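Local coordinates for protein S-adenosyl-L-methionine-dependent 2-deoxy-scyllo-inosamine dehydrogenase (Bacillus circulans, PDB 4M7S) that catalyses the radical S-adenosyl-L-methionine-dependent two-electron oxidation of 2-deoxy-scyllo-inosamine to amino-dideoxy-scyllo-inosose during butirosin biosynthesis, using two [4Fe-4S] clusters, at residues A[16-24]-A[112-120]; A[33-44]-A[176-184]. All coordinates share one frame; numbering follows the deposited sequence.

Contact 1 of 2, residues A[16-24]-A[112-120]; sequences CNRTCWYCP and FIVTQHAGA. With SF4 (iron/sulfur cluster), chain C.
Tyr22 and His117 meet beside the [4Fe-4S] cluster of the radical SAM CX3CX2C motif, where the cysteine loop 16-24 closes against the chain leaving strand 111-116. The three cysteines, Cys16, Cys20 and Cys23, each bind a different iron through SG; FE4 has no cysteine, in keeping with the site where S-adenosyl-L-methionine joins such clusters. His117 lays one ring face over the cluster, its CD2 3.5 Å from S3, while its ND1 edge turns to the phenol. Tyr22 OH lies in the plane of the imidazole, 2.9 Å from His117 ND1, and ND1 in turn lies at the edge of the tyrosine ring; the hydrogen bond between them may run in either direction. With chi1 at 47°, the tyrosine folds back so that one ring face lies against CB of Cys20, within the same turn, and the hydroxyl reaches the opposite segment. There it also receives a weak bond from Ala118 N, and Ala118 CB packs 3.7 Å from Tyr22 CE2. Beyond the contact, the Tyr22 ring stacks with His144.

Cys20 SG, besides binding FE2, touches both His117 CB and Ala118 CB. On the other flank Arg18 runs out extended from CG to NE, its CD passing 3.6 Å from His117 CB. The guanidinium plane is inclined 45° to the imidazole and carries His117 O over one face, with Ala120 CA at its edge. NE forms a salt bridge with Asp94, its strongest polar partner, which should fix the rotation of the guanidinium, while NH1 donates a weak, bent bond to Ala118 O. That carbonyl is also bridged to the cysteine loop by a water, which accepts from Thr19 N and donates to Ala118 O at 2.7 Å.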
loop_
_atom_site.group_PDB
_atom_site.type_symbol
_atom_site.label_atom_id
_atom_site.label_comp_id
_atom_site.label_asym_id
_atom_site.label_seq_id
_atom_site.Cartn_x
_atom_site.Cartn_y
_atom_site.Cartn_z
ATOM N N CYS A 16 -9.440 -10.551 4.551
ATOM C CA CYS A 16 -10.510 -9.987 3.749
ATOM C C CYS A 16 -11.726 -10.901 3.809
ATOM O O CYS A 16 -11.580 -12.117 3.945
ATOM C CB CYS A 16 -10.076 -9.834 2.299
ATOM S SG CYS A 16 -11.437 -9.230 1.312
ATOM N N ASN A 17 -12.921 -10.326 3.696
ATOM C CA ASN A 17 -14.147 -11.117 3.798
ATOM C C ASN A 17 -14.449 -11.894 2.520
ATOM O O ASN A 17 -15.268 -12.814 2.519
ATOM C CB ASN A 17 -15.343 -10.240 4.175
ATOM C CG ASN A 17 -15.597 -9.137 3.169
ATOM O OD1 ASN A 17 -14.780 -8.225 3.007
ATOM N ND2 ASN A 17 -16.740 -9.210 2.486
ATOM N N ARG A 18 -13.786 -11.524 1.431
ATOM C CA ARG A 18 -14.023 -12.210 0.167
ATOM C C ARG A 18 -12.963 -13.269 -0.125
ATOM O O ARG A 18 -11.941 -13.357 0.562
ATOM C CB ARG A 18 -14.163 -11.210 -0.987
ATOM C CG ARG A 18 -15.518 -10.518 -0.986
ATOM C CD ARG A 18 -15.743 -9.628 -2.184
ATOM N NE ARG A 18 -16.992 -8.881 -2.050
ATOM C CZ ARG A 18 -18.185 -9.334 -2.424
ATOM N NH1 ARG A 18 -18.307 -10.537 -2.974
ATOM N NH2 ARG A 18 -19.263 -8.580 -2.253
ATOM N N THR A 19 -13.222 -14.068 -1.152
ATOM C CA THR A 19 -12.418 -15.244 -1.433
ATOM C C THR A 19 -11.985 -15.272 -2.890
ATOM O O THR A 19 -11.831 -16.343 -3.464
ATOM C CB THR A 19 -13.234 -16.514 -1.148
ATOM O OG1 THR A 19 -14.449 -16.468 -1.907
ATOM C CG2 THR A 19 -13.576 -16.615 0.343
ATOM N N CYS A 20 -11.781 -14.094 -3.478
ATOM C CA CYS A 20 -11.525 -13.978 -4.916
ATOM C C CYS A 20 -10.391 -14.892 -5.380
ATOM O O CYS A 20 -9.256 -14.797 -4.899
ATOM C CB CYS A 20 -11.229 -12.527 -5.290
ATOM S SG CYS A 20 -12.502 -11.367 -4.722
ATOM N N TRP A 21 -10.704 -15.797 -6.301
ATOM C CA TRP A 21 -9.726 -16.805 -6.697
ATOM C C TRP A 21 -8.530 -16.189 -7.425
ATOM O O TRP A 21 -7.439 -16.752 -7.414
ATOM C CB TRP A 21 -10.367 -17.920 -7.526
ATOM C CG TRP A 21 -9.580 -19.207 -7.461
ATOM C CD1 TRP A 21 -9.015 -19.883 -8.506
ATOM C CD2 TRP A 21 -9.248 -19.949 -6.272
ATOM N NE1 TRP A 21 -8.364 -21.006 -8.042
ATOM C CE2 TRP A 21 -8.496 -21.069 -6.685
ATOM C CE3 TRP A 21 -9.521 -19.773 -4.912
ATOM C CZ2 TRP A 21 -8.011 -22.011 -5.767
ATOM C CZ3 TRP A 21 -9.040 -20.713 -4.009
ATOM C CH2 TRP A 21 -8.297 -21.821 -4.444
ATOM N N TYR A 22 -8.737 -15.027 -8.037
ATOM C CA TYR A 22 -7.655 -14.327 -8.722
ATOM C C TYR A 22 -6.746 -13.586 -7.742
ATOM O O TYR A 22 -5.703 -13.062 -8.133
ATOM C CB TYR A 22 -8.207 -13.364 -9.780
ATOM C CG TYR A 22 -9.345 -12.484 -9.298
ATOM C CD1 TYR A 22 -9.096 -11.239 -8.732
ATOM C CD2 TYR A 22 -10.667 -12.898 -9.419
ATOM C CE1 TYR A 22 -10.130 -10.430 -8.298
ATOM C CE2 TYR A 22 -11.708 -12.099 -8.986
ATOM C CZ TYR A 22 -11.434 -10.865 -8.429
ATOM O OH TYR A 22 -12.468 -10.062 -7.997
ATOM N N CYS A 23 -7.141 -13.551 -6.469
ATOM C CA CYS A 23 -6.375 -12.838 -5.447
ATOM C C CYS A 23 -5.496 -13.756 -4.610
ATOM O O CYS A 23 -5.943 -14.821 -4.182
ATOM C CB CYS A 23 -7.304 -12.082 -4.500
ATOM S SG CYS A 23 -6.433 -11.108 -3.182
ATOM N N PRO A 24 -4.246 -13.325 -4.354
ATOM C CA PRO A 24 -3.262 -13.980 -3.482
ATOM C C PRO A 24 -3.842 -14.548 -2.188
ATOM O O PRO A 24 -3.398 -15.613 -1.753
ATOM C CB PRO A 24 -2.296 -12.843 -3.162
ATOM C CG PRO A 24 -2.260 -12.063 -4.439
ATOM C CD PRO A 24 -3.660 -12.156 -5.036
ATOM N N PHE A 112 -12.506 7.340 -1.101
ATOM C CA PHE A 112 -12.853 5.927 -1.045
ATOM C C PHE A 112 -12.850 5.355 -2.461
ATOM O O PHE A 112 -13.539 5.863 -3.350
ATOM C CB PHE A 112 -14.243 5.737 -0.430
ATOM C CG PHE A 112 -14.366 6.248 0.989
ATOM C CD1 PHE A 112 -14.687 7.575 1.239
ATOM C CD2 PHE A 112 -14.183 5.391 2.069
ATOM C CE1 PHE A 112 -14.818 8.047 2.553
ATOM C CE2 PHE A 112 -14.312 5.854 3.389
ATOM C CZ PHE A 112 -14.630 7.181 3.627
ATOM N N ILE A 113 -12.056 4.311 -2.667
ATOM C CA ILE A 113 -12.041 3.598 -3.934
ATOM C C ILE A 113 -12.760 2.298 -3.664
ATOM O O ILE A 113 -12.206 1.415 -3.011
ATOM C CB ILE A 113 -10.615 3.245 -4.391
ATOM C CG1 ILE A 113 -9.664 4.435 -4.234
ATOM C CG2 ILE A 113 -10.628 2.695 -5.819
ATOM C CD1 ILE A 113 -10.019 5.612 -5.078
ATOM N N VAL A 114 -13.992 2.176 -4.142
ATOM C CA VAL A 114 -14.761 0.968 -3.874
ATOM C C VAL A 114 -14.702 0.024 -5.068
ATOM O O VAL A 114 -14.958 0.432 -6.202
ATOM C CB VAL A 114 -16.239 1.279 -3.551
ATOM C CG1 VAL A 114 -16.991 -0.006 -3.255
ATOM C CG2 VAL A 114 -16.339 2.237 -2.376
ATOM N N THR A 115 -14.365 -1.235 -4.808
ATOM C CA THR A 115 -14.352 -2.247 -5.855
ATOM C C THR A 115 -15.317 -3.385 -5.535
ATOM O O THR A 115 -15.073 -4.176 -4.626
ATOM C CB THR A 115 -12.939 -2.829 -6.058
ATOM O OG1 THR A 115 -11.970 -1.778 -5.980
ATOM C CG2 THR A 115 -12.827 -3.507 -7.419
ATOM N N GLN A 116 -16.418 -3.459 -6.275
ATOM C CA GLN A 116 -17.299 -4.619 -6.195
ATOM C C GLN A 116 -16.513 -5.835 -6.681
ATOM O O GLN A 116 -16.068 -5.865 -7.830
ATOM C CB GLN A 116 -18.537 -4.410 -7.064
ATOM C CG GLN A 116 -19.422 -5.642 -7.181
ATOM C CD GLN A 116 -20.025 -6.046 -5.852
ATOM O OE1 GLN A 116 -20.379 -5.190 -5.037
ATOM N NE2 GLN A 116 -20.136 -7.352 -5.619
ATOM N N HIS A 117 -16.329 -6.831 -5.815
ATOM C CA HIS A 117 -15.482 -7.977 -6.163
ATOM C C HIS A 117 -16.230 -9.292 -6.351
ATOM O O HIS A 117 -17.460 -9.333 -6.297
ATOM C CB HIS A 117 -14.343 -8.148 -5.153
ATOM C CG HIS A 117 -13.139 -7.315 -5.461
ATOM N ND1 HIS A 117 -12.277 -7.610 -6.495
ATOM C CD2 HIS A 117 -12.657 -6.192 -4.876
ATOM C CE1 HIS A 117 -11.313 -6.705 -6.533
ATOM N NE2 HIS A 117 -11.520 -5.835 -5.562
ATOM N N ALA A 118 -15.463 -10.362 -6.565
ATOM C CA ALA A 118 -16.000 -11.667 -6.964
ATOM C C ALA A 118 -17.029 -12.230 -5.996
ATOM O O ALA A 118 -16.736 -12.470 -4.820
ATOM C CB ALA A 118 -14.879 -12.670 -7.186
ATOM N N GLY A 119 -18.228 -12.457 -6.526
ATOM C CA GLY A 119 -19.372 -12.895 -5.753
ATOM C C GLY A 119 -20.644 -12.542 -6.501
ATOM O O GLY A 119 -20.794 -12.886 -7.678
ATOM N N ALA A 120 -21.566 -11.862 -5.825
ATOM C CA ALA A 120 -21.406 -11.514 -4.418
ATOM C C ALA A 120 -22.062 -12.562 -3.520
ATOM O O ALA A 120 -21.504 -13.638 -3.283
ATOM C CB ALA A 120 -21.990 -10.137 -4.146
HETATM FE FE1 SF4 C . -10.432 -9.350 -0.874
HETATM FE FE2 SF4 C . -11.090 -10.094 -3.344
HETATM FE FE3 SF4 C . -8.526 -10.020 -2.650
HETATM FE FE4 SF4 C . -9.875 -7.682 -2.913
HETATM S S1 SF4 C . -9.379 -9.164 -4.595
HETATM S S2 SF4 C . -8.457 -8.229 -1.201
HETATM S S3 SF4 C . -11.981 -8.302 -2.207
HETATM S S4 SF4 C . -10.116 -11.456 -1.780
HETATM O O HOH W 1 -16.014 -14.001 -2.705
#

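Contact 2 of 2, residues A[33-44]-A[176-184]; sequences TGEMDPALYKTL and AVVTVLGNV. With IMD (imidazole), chain F.
Val180, at the tip of the type I turn 179-182, pushes its side chain against the bend of chain that precedes helix 38-50. Its CG1 sits on the backbone of this bend, 3.6 Å from Met36 N and near the carbonyl of Gly34, while CG2 faces Thr33 O. The hollow is therefore formed largely by main chain.

A reciprocal bump comes from Met36, a selenomethionine here. Its chain runs straight to SE, then bends at chi3 (-72°), bringing CE over the start of the turn, 3.1 Å from Thr179 O and against Val178 CG1. SE itself lies at the edge of the Tyr41 ring.

In the first turn of the helix, Leu40 drops CD2 onto the later part of the turn, 3.5 Å from both Val180 O and Gly182 N. Gly182, at a backbone angle that suits glycine, presents bare backbone to this methyl. Further along, Leu44 CD1 approaches Val178 CG2, extending the apolar seam toward the sheet.

No direct hydrogen bond joins the two segments; one water links them, accepting from Asp37 N and donating to Val180 O. Val10 of strand 7-10 touches both Met36 and Leu44. The arrangement packs the first helix of the partial TIM-barrel radical SAM fold, and the bend leading into it, against the beta-hairpin of the SPASM-like auxiliary cluster region.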
loop_
_atom_site.group_PDB
_atom_site.type_symbol
_atom_site.label_atom_id
_atom_site.label_comp_id
_atom_site.label_asym_id
_atom_site.label_seq_id
_atom_site.Cartn_x
_atom_site.Cartn_y
_atom_site.Cartn_z
ATOM N N THR A 33 -0.609 -12.158 11.676
ATOM C CA THR A 33 -1.831 -12.249 12.469
ATOM C C THR A 33 -2.986 -11.544 11.765
ATOM O O THR A 33 -2.824 -11.035 10.654
ATOM C CB THR A 33 -1.637 -11.645 13.884
ATOM O OG1 THR A 33 -1.461 -10.224 13.790
ATOM C CG2 THR A 33 -0.421 -12.260 14.568
ATOM N N GLY A 34 -4.151 -11.518 12.411
ATOM C CA GLY A 34 -5.307 -10.823 11.873
ATOM C C GLY A 34 -5.141 -9.309 11.832
ATOM O O GLY A 34 -5.289 -8.684 10.783
ATOM N N GLU A 35 -4.841 -8.696 12.972
ATOM C CA GLU A 35 -4.768 -7.242 12.988
ATOM C C GLU A 35 -3.453 -6.642 13.434
ATOM O O GLU A 35 -2.750 -7.198 14.274
ATOM C CB GLU A 35 -5.905 -6.649 13.802
ATOM C CG GLU A 35 -6.785 -5.763 12.962
ATOM C CD GLU A 35 -8.098 -5.491 13.619
ATOM O OE1 GLU A 35 -8.139 -4.564 14.453
ATOM O OE2 GLU A 35 -9.076 -6.209 13.314
HETATM N N MSE A 36 -3.134 -5.485 12.868
HETATM C CA MSE A 36 -1.912 -4.802 13.259
HETATM C C MSE A 36 -1.992 -4.336 14.714
HETATM O O MSE A 36 -2.990 -3.755 15.132
HETATM C CB MSE A 36 -1.617 -3.618 12.335
HETATM C CG MSE A 36 -0.355 -2.879 12.741
HETATM SE SE MSE A 36 0.147 -1.439 11.546
HETATM C CE MSE A 36 0.751 -2.505 10.019
ATOM N N ASP A 37 -0.949 -4.634 15.484
ATOM C CA ASP A 37 -0.803 -4.112 16.843
ATOM C C ASP A 37 -0.924 -2.581 16.816
ATOM O O ASP A 37 -0.206 -1.921 16.081
ATOM C CB ASP A 37 0.561 -4.537 17.407
ATOM C CG ASP A 37 0.722 -4.215 18.894
ATOM O OD1 ASP A 37 0.023 -3.321 19.411
ATOM O OD2 ASP A 37 1.570 -4.857 19.551
ATOM N N PRO A 38 -1.859 -2.014 17.600
ATOM C CA PRO A 38 -1.987 -0.548 17.634
ATOM C C PRO A 38 -0.690 0.147 18.041
ATOM O O PRO A 38 -0.424 1.260 17.597
ATOM C CB PRO A 38 -3.088 -0.300 18.681
ATOM C CG PRO A 38 -3.346 -1.637 19.338
ATOM C CD PRO A 38 -2.941 -2.682 18.345
ATOM N N ALA A 39 0.113 -0.511 18.869
ATOM C CA ALA A 39 1.429 -0.001 19.208
ATOM C C ALA A 39 2.321 0.078 17.970
ATOM O O ALA A 39 3.131 0.992 17.837
ATOM C CB ALA A 39 2.068 -0.873 20.242
ATOM N N LEU A 40 2.192 -0.893 17.071
ATOM C CA LEU A 40 3.009 -0.884 15.853
ATOM C C LEU A 40 2.551 0.232 14.926
ATOM O O LEU A 40 3.372 0.908 14.294
ATOM C CB LEU A 40 2.968 -2.234 15.128
ATOM C CG LEU A 40 3.867 -2.341 13.884
ATOM C CD1 LEU A 40 5.340 -2.177 14.269
ATOM C CD2 LEU A 40 3.642 -3.661 13.150
ATOM N N TYR A 41 1.239 0.427 14.836
ATOM C CA TYR A 41 0.715 1.510 14.022
ATOM C C TYR A 41 1.127 2.858 14.606
ATOM O O TYR A 41 1.399 3.802 13.862
ATOM C CB TYR A 41 -0.806 1.442 13.888
ATOM C CG TYR A 41 -1.341 2.445 12.882
ATOM C CD1 TYR A 41 -1.355 2.145 11.525
ATOM C CD2 TYR A 41 -1.800 3.695 13.285
ATOM C CE1 TYR A 41 -1.823 3.053 10.598
ATOM C CE2 TYR A 41 -2.286 4.614 12.361
ATOM C CZ TYR A 41 -2.296 4.274 11.021
ATOM O OH TYR A 41 -2.758 5.167 10.091
ATOM N N LYS A 42 1.177 2.956 15.933
ATOM C CA LYS A 42 1.647 4.200 16.537
ATOM C C LYS A 42 3.108 4.514 16.199
ATOM O O LYS A 42 3.429 5.663 15.886
ATOM C CB LYS A 42 1.426 4.244 18.056
ATOM C CG LYS A 42 1.923 5.547 18.682
ATOM C CD LYS A 42 1.249 5.821 20.023
ATOM C CE LYS A 42 1.840 7.042 20.730
ATOM N NZ LYS A 42 3.286 6.890 20.995
ATOM N N THR A 43 4.004 3.528 16.259
ATOM C CA THR A 43 5.389 3.856 15.914
ATOM C C THR A 43 5.523 4.219 14.434
ATOM O O THR A 43 6.353 5.040 14.084
ATOM C CB THR A 43 6.488 2.825 16.370
ATOM O OG1 THR A 43 7.229 2.348 15.241
ATOM C CG2 THR A 43 5.923 1.667 17.118
ATOM N N LEU A 44 4.696 3.632 13.573
ATOM C CA LEU A 44 4.697 4.044 12.167
ATOM C C LEU A 44 4.260 5.505 12.020
ATOM O O LEU A 44 4.847 6.265 11.241
ATOM C CB LEU A 44 3.784 3.154 11.321
ATOM C CG LEU A 44 3.726 3.561 9.841
ATOM C CD1 LEU A 44 5.115 3.478 9.171
ATOM C CD2 LEU A 44 2.724 2.718 9.076
ATOM N N ALA A 176 6.088 2.420 -0.568
ATOM C CA ALA A 176 6.486 1.490 0.478
ATOM C C ALA A 176 5.240 0.745 0.954
ATOM O O ALA A 176 4.171 1.347 1.103
ATOM C CB ALA A 176 7.139 2.235 1.647
ATOM N N VAL A 177 5.380 -0.556 1.206
ATOM C CA VAL A 177 4.311 -1.328 1.818
ATOM C C VAL A 177 4.751 -1.741 3.208
ATOM O O VAL A 177 5.882 -2.177 3.384
ATOM C CB VAL A 177 3.994 -2.608 1.011
ATOM C CG1 VAL A 177 2.921 -3.443 1.719
ATOM C CG2 VAL A 177 3.526 -2.253 -0.381
ATOM N N VAL A 178 3.860 -1.606 4.191
ATOM C CA VAL A 178 4.115 -2.088 5.549
ATOM C C VAL A 178 3.069 -3.166 5.890
ATOM O O VAL A 178 1.871 -2.896 5.859
ATOM C CB VAL A 178 4.011 -0.933 6.564
ATOM C CG1 VAL A 178 4.193 -1.443 8.002
ATOM C CG2 VAL A 178 5.008 0.167 6.236
ATOM N N THR A 179 3.524 -4.383 6.192
ATOM C CA THR A 179 2.637 -5.506 6.453
ATOM C C THR A 179 2.158 -5.471 7.894
ATOM O O THR A 179 2.618 -4.621 8.675
ATOM C CB THR A 179 3.338 -6.851 6.207
ATOM O OG1 THR A 179 4.334 -7.060 7.219
ATOM C CG2 THR A 179 3.986 -6.877 4.807
ATOM N N VAL A 180 1.258 -6.393 8.250
ATOM C CA VAL A 180 0.656 -6.380 9.590
ATOM C C VAL A 180 1.699 -6.483 10.674
ATOM O O VAL A 180 1.491 -5.989 11.778
ATOM C CB VAL A 180 -0.315 -7.555 9.870
ATOM C CG1 VAL A 180 -1.745 -7.061 9.987
ATOM C CG2 VAL A 180 -0.151 -8.692 8.875
ATOM N N LEU A 181 2.798 -7.166 10.363
ATOM C CA LEU A 181 3.841 -7.417 11.349
ATOM C C LEU A 181 5.006 -6.433 11.209
ATOM O O LEU A 181 6.032 -6.578 11.874
ATOM C CB LEU A 181 4.320 -8.869 11.273
ATOM C CG LEU A 181 3.255 -9.925 11.586
ATOM C CD1 LEU A 181 3.822 -11.326 11.441
ATOM C CD2 LEU A 181 2.684 -9.719 12.990
ATOM N N GLY A 182 4.835 -5.428 10.354
ATOM C CA GLY A 182 5.798 -4.335 10.258
ATOM C C GLY A 182 6.818 -4.425 9.130
ATOM O O GLY A 182 7.626 -3.512 8.934
ATOM N N ASN A 183 6.804 -5.523 8.387
ATOM C CA ASN A 183 7.769 -5.692 7.301
ATOM C C ASN A 183 7.548 -4.677 6.201
ATOM O O ASN A 183 6.407 -4.367 5.844
ATOM C CB ASN A 183 7.692 -7.099 6.719
ATOM C CG ASN A 183 8.212 -8.144 7.671
ATOM O OD1 ASN A 183 9.035 -7.850 8.543
ATOM N ND2 ASN A 183 7.763 -9.380 7.494
ATOM N N VAL A 184 8.641 -4.156 5.657
ATOM C CA VAL A 184 8.541 -3.171 4.593
ATOM C C VAL A 184 8.867 -3.838 3.253
ATOM O O VAL A 184 9.917 -4.468 3.103
ATOM C CB VAL A 184 9.485 -1.992 4.851
ATOM C CG1 VAL A 184 9.328 -0.924 3.763
ATOM C CG2 VAL A 184 9.204 -1.400 6.237
HETATM N N1 IMD F . 1.543 -4.355 21.961
HETATM C C2 IMD F . 0.853 -3.847 23.002
HETATM N N3 IMD F . 1.284 -4.447 24.137
HETATM C C4 IMD F . 2.245 -5.341 23.809
HETATM C C5 IMD F . 2.410 -5.283 22.429
HETATM O O HOH W 2 1.175 -6.317 14.280
#

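Contacts 1 and 2 reach the same mixed sheet but do not touch: their centres are 22 Å apart and their nearest atoms about 8 Å. Their segments alternate along the chain, 16-24 and 33-44 both following strand 7-10. Contact 1 is at the S-adenosyl-L-methionine cluster itself, whereas contact 2 is packing between the radical SAM and auxiliary cluster regions. It comes fairly near both sites: Gly34 lies about 11 Å from the side chain of Cys16, and the side chain of Thr179 about 11 Å from that of Cys187, an inferred ligand of the second cluster. Contact 1 supplies the cysteine ligands of one cluster and part of its pocket; contact 2 joins the two cluster-carrying regions.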